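Local coordinates for nitrate transport protein nrtA (Synechocystis sp., PDB 2G29) that binds nitrate in the periplasm as the solute-binding protein of the NrtABCD ABC transporter, which takes up nitrate and probably also nitrite, at residues 37-42 and 47-52; 78-83 and 87-92; 114-119 and 247-252. All coordinates share one frame; numbering follows the deposited sequence.

Overall arrangement
All three contacts belong to one lobe of the two-domain, C-shaped binding protein and reach the same mixed sheet, in the strand order 66-69, 36-39, 91-95, 240-245, 115-120. Interactions 1 and 2 have their centres about 15 Å apart and are joined directly, because strands 36-39 and 91-95 are neighbours and Gly38 N lies 2.8 Å from Gly91 O. Interaction 3, on the edge strand 115-120, is centred about 12 Å from interaction 2, which it touches through Leu80 and Met115. Interactions 1 and 2 lie closest to the nitrate site: the side chains of Phe39 and Ala92 are about 7 and 6 Å from that of the nitrate-binding Trp73, whereas interaction 3 lies away from it.

Interaction 1: 37-42 and 47-52; sequences LGFIAL and PLIIAK
Ile49 sets its CD1 methyl over one face of the Phe39 ring, the two side chains crossing at about a right angle. The methyl sits 4.0 Å from the ring centroid and 18° off the ring normal, a CH-pi contact, and is shifted toward the CG end, where Ile49 CD1 and Phe39 CG are 3.8 Å apart. Phe39 takes up its place by setting CG between its own backbone N and carbonyl carbon (chi1 74°), which, with chi2 at 97°, presents a ring face to Ile49. The preceding residue, Leu48, points its CD1 at the backbone of the strand, 4.0 Å from Gly38 O; that carbonyl belongs to a residue whose backbone is paired with strand 91-95. Beyond the two segments, Leu48 also packs on Val263 of helix 253-271 and Ile49 on the loop residue Trp288. This is the first strand-to-helix step of the periplasmic binding protein fold, with the helix laid against the sheet. Across it the contact is apolar and buried, made by methyl groups against an aromatic face and a carbonyl already engaged in the sheet, and its hold is therefore one of shape and dispersion, without charge pairing.

Interaction 2: 78-83 and 87-92; sequences DNLVLG and GGIDGA
Ile89 and Leu80 bury the most surface here, and their side chains meet at a slant: Leu80 CD2 is 3.8 Å from Ile89 CG1, while Leu80 CG rests near the CD1 methyl of the isoleucine. With CG1 between the backbone N and the carbonyl carbon (chi1 59°), Ile89 also brings that methylene to 3.7 Å from Asn79 CB, wedging its chain between the two helix residues. Leu80 starts out away from the loop, yet its CD2 reaches Gly91 CA.

Gly83, the first residue beyond the helix, with positive phi, comes third. Its carbonyl O accepts from Gly88 N at 2.8 Å, and its CA makes a CA-H...O contact with Ile89 O. Next to it, Asn79 O is gripped twice, from opposite faces of its plane: by Gly83 N within the helix and by Ile89 N across the contact, at 3.0 Å and nearly straight (168°). Gly88 passes so close that a CB there would clash with Asn79 O and Leu82 CB.

The whole is a tight connection from helix 73-82, which begins at the nitrate-binding Trp73, into strand 91-95. That strand lies between strands 36-39 and 240-245, and Arg245 of the latter bonds Leu80 O, tying the helix end to the sheet.

Interaction 3: 114-119 and 247-252; sequences PMYILA and DWVDQN
Tyr116 lays one edge of its ring, the CD2-CE2 side, against Val249, whose CB stands 3.7 Å from Tyr116 CD2 and close to the ring plane. Having CG anti to its carbonyl carbon (chi1 -67°), the tyrosine extends from strand 115-120 toward helix 246-251. Its hydroxyl donates to Asp250, OH to OD1 at 2.7 Å, and OD1 accepts through its syn lone pair; the carboxylate plane is turned 54° from that of the ring. A second link is made through a water that donates to Pro114 O (2.8 Å) and accepts from Asp247 N (3.0 Å), linking the residue just before the strand to the helix backbone. Outside the segments, Arg363 makes a cation-pi contact with Tyr116, and Met244 of strand 240-245 packs on Val249. The contact thus joins the edge strand to the short helix that directly follows its neighbour in the sheet, away from the nitrate site. A phenylalanine here would probably leave Asp250 OD1 without its hydroxyl partner and the carboxylate freer to turn. Chemically, the arrangement pairs an apolar ring edge with a hydroxyl-carboxylate bond at the exposed end, where the carboxylate is likely to strengthen the hydroxyl bond through its negative charge.

Interaction 1: 37-42 and 47-52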
ATOM      1  N   LEU A  37       1.487   0.924 -17.110  1.00 11.55           N
ATOM      2  CA  LEU A  37       1.373   0.664 -15.676  1.00 10.30           C
ATOM      3  C   LEU A  37       1.529   1.924 -14.863  1.00 11.13           C
ATOM      4  O   LEU A  37       2.568   2.607 -14.915  1.00 11.82           O
ATOM      5  CB  LEU A  37       2.423  -0.351 -15.262  1.00 11.72           C
ATOM      6  CG  LEU A  37       2.439  -1.659 -16.048  1.00 10.86           C
ATOM      7  CD1 LEU A  37       3.576  -2.528 -15.522  1.00 12.93           C
ATOM      8  CD2 LEU A  37       1.087  -2.355 -15.913  1.00 12.06           C
ATOM      9  N   GLY A  38       0.495   2.249 -14.098  1.00 10.05           N
ATOM     10  CA  GLY A  38       0.620   3.449 -13.289  1.00  9.75           C
ATOM     11  C   GLY A  38       1.304   3.225 -11.954  1.00  9.99           C
ATOM     12  O   GLY A  38       1.368   2.074 -11.460  1.00 10.10           O
ATOM     13  N   PHE A  39       1.899   4.293 -11.413  1.00  9.93           N
ATOM     14  CA  PHE A  39       2.445   4.226 -10.039  1.00  9.33           C
ATOM     15  C   PHE A  39       2.277   5.594  -9.393  1.00 11.71           C
ATOM     16  O   PHE A  39       2.153   6.604 -10.101  1.00 10.74           O
ATOM     17  CB  PHE A  39       3.940   3.840 -10.007  1.00 11.25           C
ATOM     18  CG  PHE A  39       4.880   4.940 -10.436  1.00 11.23           C
ATOM     19  CD1 PHE A  39       5.517   5.745  -9.485  1.00 12.45           C
ATOM     20  CD2 PHE A  39       5.117   5.180 -11.804  1.00 11.75           C
ATOM     21  CE1 PHE A  39       6.377   6.766  -9.882  1.00 12.39           C
ATOM     22  CE2 PHE A  39       5.961   6.182 -12.206  1.00 12.09           C
ATOM     23  CZ  PHE A  39       6.597   6.983 -11.258  1.00 12.96           C
ATOM     24  N   ILE A  40       2.261   5.605  -8.067  1.00 10.64           N
ATOM     25  CA  ILE A  40       2.220   6.836  -7.300  1.00 10.75           C
ATOM     26  C   ILE A  40       3.647   6.932  -6.709  1.00  9.80           C
ATOM     27  O   ILE A  40       4.283   5.883  -6.401  1.00 11.06           O
ATOM     28  CB  ILE A  40       1.122   6.764  -6.207  1.00 10.81           C
ATOM     29  CG1 ILE A  40      -0.284   6.813  -6.838  1.00 14.84           C
ATOM     30  CG2 ILE A  40       1.262   7.909  -5.237  1.00 12.03           C
ATOM     31  CD1 ILE A  40      -0.519   5.841  -7.944  1.00 21.57           C
ATOM     32  N   ALA A  41       4.164   8.153  -6.580  1.00 11.01           N
ATOM     33  CA  ALA A  41       5.550   8.370  -6.117  1.00 10.25           C
ATOM     34  C   ALA A  41       5.717   7.983  -4.663  1.00 10.71           C
ATOM     35  O   ALA A  41       5.580   8.824  -3.758  1.00 11.94           O
ATOM     36  CB  ALA A  41       5.948   9.836  -6.320  1.00 10.25           C
ATOM     37  N   LEU A  42       6.014   6.701  -4.480  1.00  9.80           N
ATOM     38  CA  LEU A  42       6.183   6.033  -3.193  1.00  9.87           C
ATOM     39  C   LEU A  42       7.238   4.944  -3.334  1.00  9.84           C
ATOM     40  O   LEU A  42       7.272   4.262  -4.361  1.00 11.94           O
ATOM     41  CB  LEU A  42       4.867   5.365  -2.793  1.00 10.43           C
ATOM     42  CG  LEU A  42       3.733   6.359  -2.582  1.00 10.43           C
ATOM     43  CD1 LEU A  42       2.401   5.643  -2.735  1.00 11.34           C
ATOM     44  CD2 LEU A  42       3.861   7.015  -1.227  1.00  9.86           C
ATOM     45  N   PRO A  47       9.486  -1.844  -7.217  1.00 12.45           N
ATOM     46  CA  PRO A  47       9.545  -3.003  -8.119  1.00 14.15           C
ATOM     47  C   PRO A  47       9.103  -2.687  -9.547  1.00 13.66           C
ATOM     48  O   PRO A  47       9.694  -3.189 -10.505  1.00 15.00           O
ATOM     49  CB  PRO A  47       8.642  -4.033  -7.431  1.00 13.61           C
ATOM     50  CG  PRO A  47       7.797  -3.247  -6.500  1.00 20.53           C
ATOM     51  CD  PRO A  47       8.683  -2.118  -6.014  1.00 14.96           C
ATOM     52  N   LEU A  48       8.068  -1.865  -9.723  1.00 13.38           N
ATOM     53  CA  LEU A  48       7.610  -1.553 -11.068  1.00 13.69           C
ATOM     54  C   LEU A  48       8.604  -0.662 -11.831  1.00 14.62           C
ATOM     55  O   LEU A  48       8.781  -0.819 -13.053  1.00 14.25           O
ATOM     56  CB  LEU A  48       6.241  -0.865 -11.060  1.00 15.00           C
ATOM     57  CG  LEU A  48       5.067  -1.692 -10.534  1.00 16.83           C
ATOM     58  CD1 LEU A  48       3.787  -1.030 -11.009  1.00 16.30           C
ATOM     59  CD2 LEU A  48       5.122  -3.133 -11.034  1.00 17.73           C
ATOM     60  N   ILE A  49       9.257   0.244 -11.106  1.00 13.74           N
ATOM     61  CA  ILE A  49      10.227   1.177 -11.690  1.00 13.94           C
ATOM     62  C   ILE A  49      11.523   0.443 -12.006  1.00 15.41           C
ATOM     63  O   ILE A  49      12.052   0.580 -13.119  1.00 15.93           O
ATOM     64  CB  ILE A  49      10.449   2.351 -10.709  1.00 14.39           C
ATOM     65  CG1 ILE A  49       9.209   3.269 -10.725  1.00 18.20           C
ATOM     66  CG2 ILE A  49      11.675   3.160 -11.122  1.00 15.97           C
ATOM     67  CD1 ILE A  49       7.893   2.628 -10.429  1.00 23.52           C
ATOM     68  N   ILE A  50      12.007  -0.341 -11.051  1.00 15.33           N
ATOM     69  CA  ILE A  50      13.250  -1.126 -11.241  1.00 15.25           C
ATOM     70  C   ILE A  50      13.045  -2.140 -12.377  1.00 15.89           C
ATOM     71  O   ILE A  50      13.979  -2.439 -13.141  1.00 15.43           O
ATOM     72  CB  ILE A  50      13.657  -1.837  -9.924  1.00 16.23           C
ATOM     73  CG1 ILE A  50      14.366  -0.847  -9.000  1.00 18.07           C
ATOM     74  CG2 ILE A  50      14.622  -3.007 -10.178  1.00 15.21           C
ATOM     75  CD1 ILE A  50      15.544  -0.180  -9.600  1.00 22.56           C
ATOM     76  N   ALA A  51      11.852  -2.684 -12.524  1.00 14.39           N
ATOM     77  CA  ALA A  51      11.641  -3.625 -13.629  1.00 15.27           C
ATOM     78  C   ALA A  51      11.930  -2.932 -14.970  1.00 15.98           C
ATOM     79  O   ALA A  51      12.355  -3.580 -15.924  1.00 17.65           O
ATOM     80  CB  ALA A  51      10.228  -4.168 -13.614  1.00 16.19           C
ATOM     81  N   LYS A  52      11.690  -1.630 -15.057  1.00 15.05           N
ATOM     82  CA  LYS A  52      11.991  -0.894 -16.288  1.00 17.09           C
ATOM     83  C   LYS A  52      13.487  -0.523 -16.286  1.00 18.26           C
ATOM     84  O   LYS A  52      14.223  -0.891 -17.204  1.00 18.52           O
ATOM     85  CB  LYS A  52      11.143   0.390 -16.384  1.00 17.73           C
ATOM     86  CG  LYS A  52      11.338   1.188 -17.690  1.00 19.16           C
ATOM     87  CD  LYS A  52      10.805   0.407 -18.879  1.00 21.62           C
ATOM     88  CE  LYS A  52      10.857   1.225 -20.153  1.00 22.05           C
ATOM     89  NZ  LYS A  52      10.228   0.472 -21.291  1.00 22.83           N
TER

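Interaction 2: 78-83 and 87-92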
ATOM      1  N   ASP A  78      -9.298   6.711 -12.022  1.00 10.14           N
ATOM      2  CA  ASP A  78      -9.860   7.221 -13.286  1.00 10.95           C
ATOM      3  C   ASP A  78      -9.211   6.568 -14.507  1.00 10.88           C
ATOM      4  O   ASP A  78      -9.904   6.163 -15.459  1.00 11.86           O
ATOM      5  CB  ASP A  78      -9.683   8.735 -13.425  1.00 11.98           C
ATOM      6  CG  ASP A  78     -10.482   9.529 -12.389  1.00 12.47           C
ATOM      7  OD1 ASP A  78     -11.490   9.019 -11.837  1.00 14.06           O
ATOM      8  OD2 ASP A  78     -10.144  10.701 -12.136  1.00 15.09           O
ATOM      9  N   ASN A  79      -7.893   6.467 -14.494  1.00 11.31           N
ATOM     10  CA  ASN A  79      -7.196   5.883 -15.628  1.00 11.07           C
ATOM     11  C   ASN A  79      -7.424   4.386 -15.772  1.00 10.74           C
ATOM     12  O   ASN A  79      -7.414   3.869 -16.882  1.00 11.56           O
ATOM     13  CB  ASN A  79      -5.702   6.246 -15.550  1.00 13.07           C
ATOM     14  CG  ASN A  79      -5.455   7.694 -15.933  1.00 13.05           C
ATOM     15  OD1 ASN A  79      -6.093   8.185 -16.863  1.00 13.74           O
ATOM     16  ND2 ASN A  79      -4.540   8.389 -15.230  1.00 10.98           N
ATOM     17  N   LEU A  80      -7.644   3.683 -14.665  1.00 11.09           N
ATOM     18  CA  LEU A  80      -7.944   2.254 -14.742  1.00 10.94           C
ATOM     19  C   LEU A  80      -9.368   2.054 -15.284  1.00 11.98           C
ATOM     20  O   LEU A  80      -9.608   1.121 -16.036  1.00 12.36           O
ATOM     21  CB  LEU A  80      -7.804   1.597 -13.361  1.00 11.12           C
ATOM     22  CG  LEU A  80      -6.350   1.348 -12.935  1.00 10.92           C
ATOM     23  CD1 LEU A  80      -6.336   1.071 -11.446  1.00 10.73           C
ATOM     24  CD2 LEU A  80      -5.757   0.159 -13.672  1.00 11.28           C
ATOM     25  N   VAL A  81     -10.308   2.911 -14.889  1.00 12.42           N
ATOM     26  CA  VAL A  81     -11.679   2.801 -15.405  1.00 11.86           C
ATOM     27  C   VAL A  81     -11.653   3.067 -16.931  1.00 13.01           C
ATOM     28  O   VAL A  81     -12.330   2.389 -17.715  1.00 14.60           O
ATOM     29  CB  VAL A  81     -12.636   3.770 -14.659  1.00 13.27           C
ATOM     30  CG1 VAL A  81     -13.970   3.833 -15.369  1.00 14.46           C
ATOM     31  CG2 VAL A  81     -12.858   3.274 -13.235  1.00 14.37           C
ATOM     32  N   LEU A  82     -10.814   4.008 -17.356  1.00 12.59           N
ATOM     33  CA  LEU A  82     -10.690   4.261 -18.779  1.00 12.77           C
ATOM     34  C   LEU A  82     -10.081   3.094 -19.582  1.00 12.79           C
ATOM     35  O   LEU A  82     -10.612   2.726 -20.665  1.00 14.86           O
ATOM     36  CB  LEU A  82      -9.823   5.482 -19.035  1.00 15.31           C
ATOM     37  CG  LEU A  82     -10.424   6.861 -18.924  1.00 18.18           C
ATOM     38  CD1 LEU A  82      -9.285   7.828 -19.244  1.00 18.49           C
ATOM     39  CD2 LEU A  82     -11.625   7.054 -19.869  1.00 19.22           C
ATOM     40  N   GLY A  83      -8.951   2.555 -19.108  1.00 11.74           N
ATOM     41  CA  GLY A  83      -8.262   1.486 -19.803  1.00 13.17           C
ATOM     42  C   GLY A  83      -7.350   2.121 -20.834  1.00 14.27           C
ATOM     43  O   GLY A  83      -7.564   3.273 -21.233  1.00 14.78           O
ATOM     44  N   GLY A  87      -7.105   5.836 -23.497  1.00 15.33           N
ATOM     45  CA  GLY A  87      -6.114   6.789 -23.004  1.00 14.23           C
ATOM     46  C   GLY A  87      -5.672   6.678 -21.558  1.00 13.15           C
ATOM     47  O   GLY A  87      -4.924   7.530 -21.071  1.00 13.41           O
ATOM     48  N   GLY A  88      -6.134   5.629 -20.887  1.00 12.45           N
ATOM     49  CA  GLY A  88      -5.782   5.396 -19.490  1.00 12.04           C
ATOM     50  C   GLY A  88      -4.689   4.364 -19.315  1.00 12.94           C
ATOM     51  O   GLY A  88      -3.730   4.315 -20.096  1.00 13.76           O
ATOM     52  N   ILE A  89      -4.821   3.520 -18.294  1.00 11.01           N
ATOM     53  CA  ILE A  89      -3.773   2.529 -18.008  1.00 10.62           C
ATOM     54  C   ILE A  89      -4.359   1.116 -17.906  1.00 11.17           C
ATOM     55  O   ILE A  89      -5.578   0.944 -17.706  1.00 12.54           O
ATOM     56  CB  ILE A  89      -2.959   2.892 -16.677  1.00 11.95           C
ATOM     57  CG1 ILE A  89      -3.936   2.946 -15.473  1.00 11.46           C
ATOM     58  CG2 ILE A  89      -2.218   4.220 -16.853  1.00 12.55           C
ATOM     59  CD1 ILE A  89      -3.241   3.365 -14.202  1.00 12.47           C
ATOM     60  N   ASP A  90      -3.493   0.117 -18.045  1.00 12.17           N
ATOM     61  CA  ASP A  90      -3.855  -1.297 -17.978  1.00 10.76           C
ATOM     62  C   ASP A  90      -3.736  -1.902 -16.585  1.00 11.20           C
ATOM     63  O   ASP A  90      -4.394  -2.911 -16.280  1.00 12.05           O
ATOM     64  CB  ASP A  90      -2.938  -2.113 -18.911  1.00 12.23           C
ATOM     65  CG  ASP A  90      -2.966  -1.618 -20.364  1.00 13.06           C
ATOM     66  OD1 ASP A  90      -4.034  -1.683 -20.998  1.00 14.27           O
ATOM     67  OD2 ASP A  90      -1.913  -1.155 -20.853  1.00 14.04           O
ATOM     68  N   GLY A  91      -2.862  -1.317 -15.765  1.00 10.35           N
ATOM     69  CA  GLY A  91      -2.665  -1.830 -14.427  1.00 11.00           C
ATOM     70  C   GLY A  91      -1.908  -0.800 -13.621  1.00  9.56           C
ATOM     71  O   GLY A  91      -1.550   0.269 -14.129  1.00 11.06           O
ATOM     72  N   ALA A  92      -1.618  -1.125 -12.368  1.00 11.27           N
ATOM     73  CA  ALA A  92      -0.954  -0.154 -11.503  1.00 10.56           C
ATOM     74  C   ALA A  92      -0.404  -0.738 -10.226  1.00 10.98           C
ATOM     75  O   ALA A  92      -0.842  -1.799  -9.782  1.00 11.66           O
ATOM     76  CB  ALA A  92      -1.989   0.914 -11.079  1.00 11.22           C
TER

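Interaction 3: 114-119 and 247-252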
ATOM      1  N   PRO A 114     -13.762  -4.738 -13.900  1.00 11.23           N
ATOM      2  CA  PRO A 114     -13.075  -5.851 -13.229  1.00 11.99           C
ATOM      3  C   PRO A 114     -11.574  -5.831 -13.254  1.00 12.22           C
ATOM      4  O   PRO A 114     -10.957  -5.461 -14.265  1.00 11.72           O
ATOM      5  CB  PRO A 114     -13.712  -7.094 -13.851  1.00 12.71           C
ATOM      6  CG  PRO A 114     -14.119  -6.595 -15.277  1.00 12.68           C
ATOM      7  CD  PRO A 114     -14.541  -5.147 -15.080  1.00 11.68           C
ATOM      8  N   MET A 115     -10.996  -6.194 -12.114  1.00 11.37           N
ATOM      9  CA  MET A 115      -9.542  -6.211 -11.967  1.00 11.54           C
ATOM     10  C   MET A 115      -9.064  -7.483 -11.291  1.00 11.19           C
ATOM     11  O   MET A 115      -9.849  -8.215 -10.690  1.00 11.31           O
ATOM     12  CB  MET A 115      -9.085  -5.000 -11.113  1.00 10.35           C
ATOM     13  CG  MET A 115      -9.247  -3.663 -11.795  1.00 10.70           C
ATOM     14  SD  MET A 115      -8.438  -2.316 -10.911  1.00 11.23           S
ATOM     15  CE  MET A 115      -6.660  -2.796 -11.171  1.00 11.11           C
ATOM     16  N   TYR A 116      -7.760  -7.735 -11.404  1.00 11.11           N
ATOM     17  CA  TYR A 116      -7.127  -8.856 -10.713  1.00 11.14           C
ATOM     18  C   TYR A 116      -5.938  -8.333  -9.908  1.00 11.16           C
ATOM     19  O   TYR A 116      -5.355  -7.314 -10.247  1.00 10.99           O
ATOM     20  CB  TYR A 116      -6.517  -9.859 -11.688  1.00 11.79           C
ATOM     21  CG  TYR A 116      -7.444 -10.627 -12.553  1.00 12.96           C
ATOM     22  CD1 TYR A 116      -8.573 -11.241 -12.026  1.00 12.53           C
ATOM     23  CD2 TYR A 116      -7.176 -10.768 -13.908  1.00 14.37           C
ATOM     24  CE1 TYR A 116      -9.438 -11.977 -12.852  1.00 13.31           C
ATOM     25  CE2 TYR A 116      -8.005 -11.513 -14.722  1.00 14.77           C
ATOM     26  CZ  TYR A 116      -9.138 -12.104 -14.187  1.00 14.18           C
ATOM     27  OH  TYR A 116     -10.022 -12.819 -14.973  1.00 15.23           O
ATOM     28  N   ILE A 117      -5.602  -9.049  -8.839  1.00 10.13           N
ATOM     29  CA  ILE A 117      -4.378  -8.754  -8.105  1.00 10.39           C
ATOM     30  C   ILE A 117      -3.453  -9.927  -8.469  1.00 10.25           C
ATOM     31  O   ILE A 117      -3.757 -11.109  -8.232  1.00 10.70           O
ATOM     32  CB  ILE A 117      -4.610  -8.670  -6.593  1.00 10.60           C
ATOM     33  CG1 ILE A 117      -5.319  -7.363  -6.271  1.00 10.91           C
ATOM     34  CG2 ILE A 117      -3.261  -8.799  -5.850  1.00 12.24           C
ATOM     35  CD1 ILE A 117      -5.671  -7.265  -4.756  1.00 10.48           C
ATOM     36  N   LEU A 118      -2.322  -9.571  -9.069  1.00 11.21           N
ATOM     37  CA  LEU A 118      -1.331 -10.575  -9.516  1.00 12.70           C
ATOM     38  C   LEU A 118      -0.242 -10.832  -8.494  1.00 12.08           C
ATOM     39  O   LEU A 118       0.350 -11.913  -8.485  1.00 11.44           O
ATOM     40  CB  LEU A 118      -0.670 -10.131 -10.817  1.00 12.93           C
ATOM     41  CG  LEU A 118      -1.662  -9.840 -11.952  1.00 15.78           C
ATOM     42  CD1 LEU A 118      -0.850  -9.404 -13.192  1.00 16.78           C
ATOM     43  CD2 LEU A 118      -2.536 -11.033 -12.246  1.00 17.86           C
ATOM     44  N   ALA A 119       0.021  -9.855  -7.632  1.00 12.21           N
ATOM     45  CA  ALA A 119       1.038  -9.991  -6.606  1.00 12.30           C
ATOM     46  C   ALA A 119       0.835  -8.916  -5.559  1.00  9.96           C
ATOM     47  O   ALA A 119       0.136  -7.907  -5.801  1.00 11.82           O
ATOM     48  CB  ALA A 119       2.420  -9.816  -7.232  1.00 11.83           C
ATOM     49  N   ASP A 247      -9.790  -7.499 -18.174  1.00 14.07           N
ATOM     50  CA  ASP A 247      -9.940  -7.684 -19.619  1.00 14.68           C
ATOM     51  C   ASP A 247      -8.566  -7.783 -20.301  1.00 14.64           C
ATOM     52  O   ASP A 247      -8.355  -8.629 -21.197  1.00 15.31           O
ATOM     53  CB  ASP A 247     -10.810  -6.566 -20.249  1.00 16.36           C
ATOM     54  CG  ASP A 247     -10.044  -5.261 -20.490  1.00 21.36           C
ATOM     55  OD1 ASP A 247      -9.383  -4.768 -19.571  1.00 16.79           O
ATOM     56  OD2 ASP A 247     -10.066  -4.730 -21.634  1.00 29.06           O
ATOM     57  N   TRP A 248      -7.603  -6.990 -19.853  1.00 14.22           N
ATOM     58  CA  TRP A 248      -6.285  -7.041 -20.460  1.00 13.74           C
ATOM     59  C   TRP A 248      -5.593  -8.381 -20.112  1.00 13.93           C
ATOM     60  O   TRP A 248      -4.981  -9.014 -20.961  1.00 15.26           O
ATOM     61  CB  TRP A 248      -5.438  -5.845 -19.988  1.00 13.78           C
ATOM     62  CG  TRP A 248      -4.139  -5.703 -20.700  1.00 14.28           C
ATOM     63  CD1 TRP A 248      -3.867  -4.865 -21.740  1.00 16.04           C
ATOM     64  CD2 TRP A 248      -2.904  -6.376 -20.395  1.00 14.60           C
ATOM     65  NE1 TRP A 248      -2.549  -4.962 -22.097  1.00 15.89           N
ATOM     66  CE2 TRP A 248      -1.925  -5.874 -21.291  1.00 14.92           C
ATOM     67  CE3 TRP A 248      -2.525  -7.343 -19.456  1.00 16.05           C
ATOM     68  CZ2 TRP A 248      -0.595  -6.305 -21.274  1.00 14.26           C
ATOM     69  CZ3 TRP A 248      -1.201  -7.785 -19.436  1.00 15.63           C
ATOM     70  CH2 TRP A 248      -0.242  -7.254 -20.341  1.00 14.07           C
ATOM     71  N   VAL A 249      -5.691  -8.835 -18.865  1.00 13.41           N
ATOM     72  CA  VAL A 249      -5.090 -10.099 -18.478  1.00 13.43           C
ATOM     73  C   VAL A 249      -5.726 -11.292 -19.191  1.00 14.87           C
ATOM     74  O   VAL A 249      -5.012 -12.229 -19.616  1.00 14.31           O
ATOM     75  CB  VAL A 249      -5.159 -10.304 -16.927  1.00 13.81           C
ATOM     76  CG1 VAL A 249      -4.671 -11.714 -16.547  1.00 13.82           C
ATOM     77  CG2 VAL A 249      -4.297  -9.232 -16.257  1.00 12.98           C
ATOM     78  N   ASP A 250      -7.049 -11.269 -19.327  1.00 15.39           N
ATOM     79  CA  ASP A 250      -7.766 -12.395 -19.964  1.00 16.01           C
ATOM     80  C   ASP A 250      -7.441 -12.431 -21.457  1.00 16.74           C
ATOM     81  O   ASP A 250      -7.420 -13.506 -22.054  1.00 17.72           O
ATOM     82  CB  ASP A 250      -9.285 -12.250 -19.812  1.00 16.88           C
ATOM     83  CG  ASP A 250      -9.789 -12.477 -18.376  1.00 15.81           C
ATOM     84  OD1 ASP A 250      -9.027 -12.928 -17.499  1.00 17.25           O
ATOM     85  OD2 ASP A 250     -10.992 -12.204 -18.147  1.00 18.75           O
ATOM     86  N   GLN A 251      -7.214 -11.266 -22.058  1.00 16.81           N
ATOM     87  CA  GLN A 251      -6.887 -11.220 -23.489  1.00 17.85           C
ATOM     88  C   GLN A 251      -5.433 -11.518 -23.785  1.00 17.66           C
ATOM     89  O   GLN A 251      -5.115 -12.101 -24.836  1.00 18.36           O
ATOM     90  CB  GLN A 251      -7.203  -9.839 -24.051  1.00 20.68           C
ATOM     91  CG  GLN A 251      -8.643  -9.666 -24.435  1.00 28.71           C
ATOM     92  CD  GLN A 251      -8.957  -8.250 -24.862  1.00 31.48           C
ATOM     93  OE1 GLN A 251      -8.248  -7.672 -25.688  1.00 35.61           O
ATOM     94  NE2 GLN A 251     -10.029  -7.684 -24.312  1.00 34.86           N
ATOM     95  N   ASN A 252      -4.570 -11.115 -22.865  1.00 16.29           N
ATOM     96  CA  ASN A 252      -3.120 -11.261 -22.993  1.00 16.27           C
ATOM     97  C   ASN A 252      -2.498 -12.073 -21.852  1.00 16.10           C
ATOM     98  O   ASN A 252      -1.634 -11.574 -21.123  1.00 16.39           O
ATOM     99  CB  ASN A 252      -2.489  -9.865 -23.024  1.00 16.84           C
ATOM    100  CG  ASN A 252      -3.087  -8.987 -24.091  1.00 19.03           C
ATOM    101  OD1 ASN A 252      -2.942  -9.258 -25.288  1.00 19.62           O
ATOM    102  ND2 ASN A 252      -3.774  -7.936 -23.676  1.00 18.29           N
TER
HETATM  103  O   HOH W   1     -11.282  -5.125 -16.982  1.00 16.13           O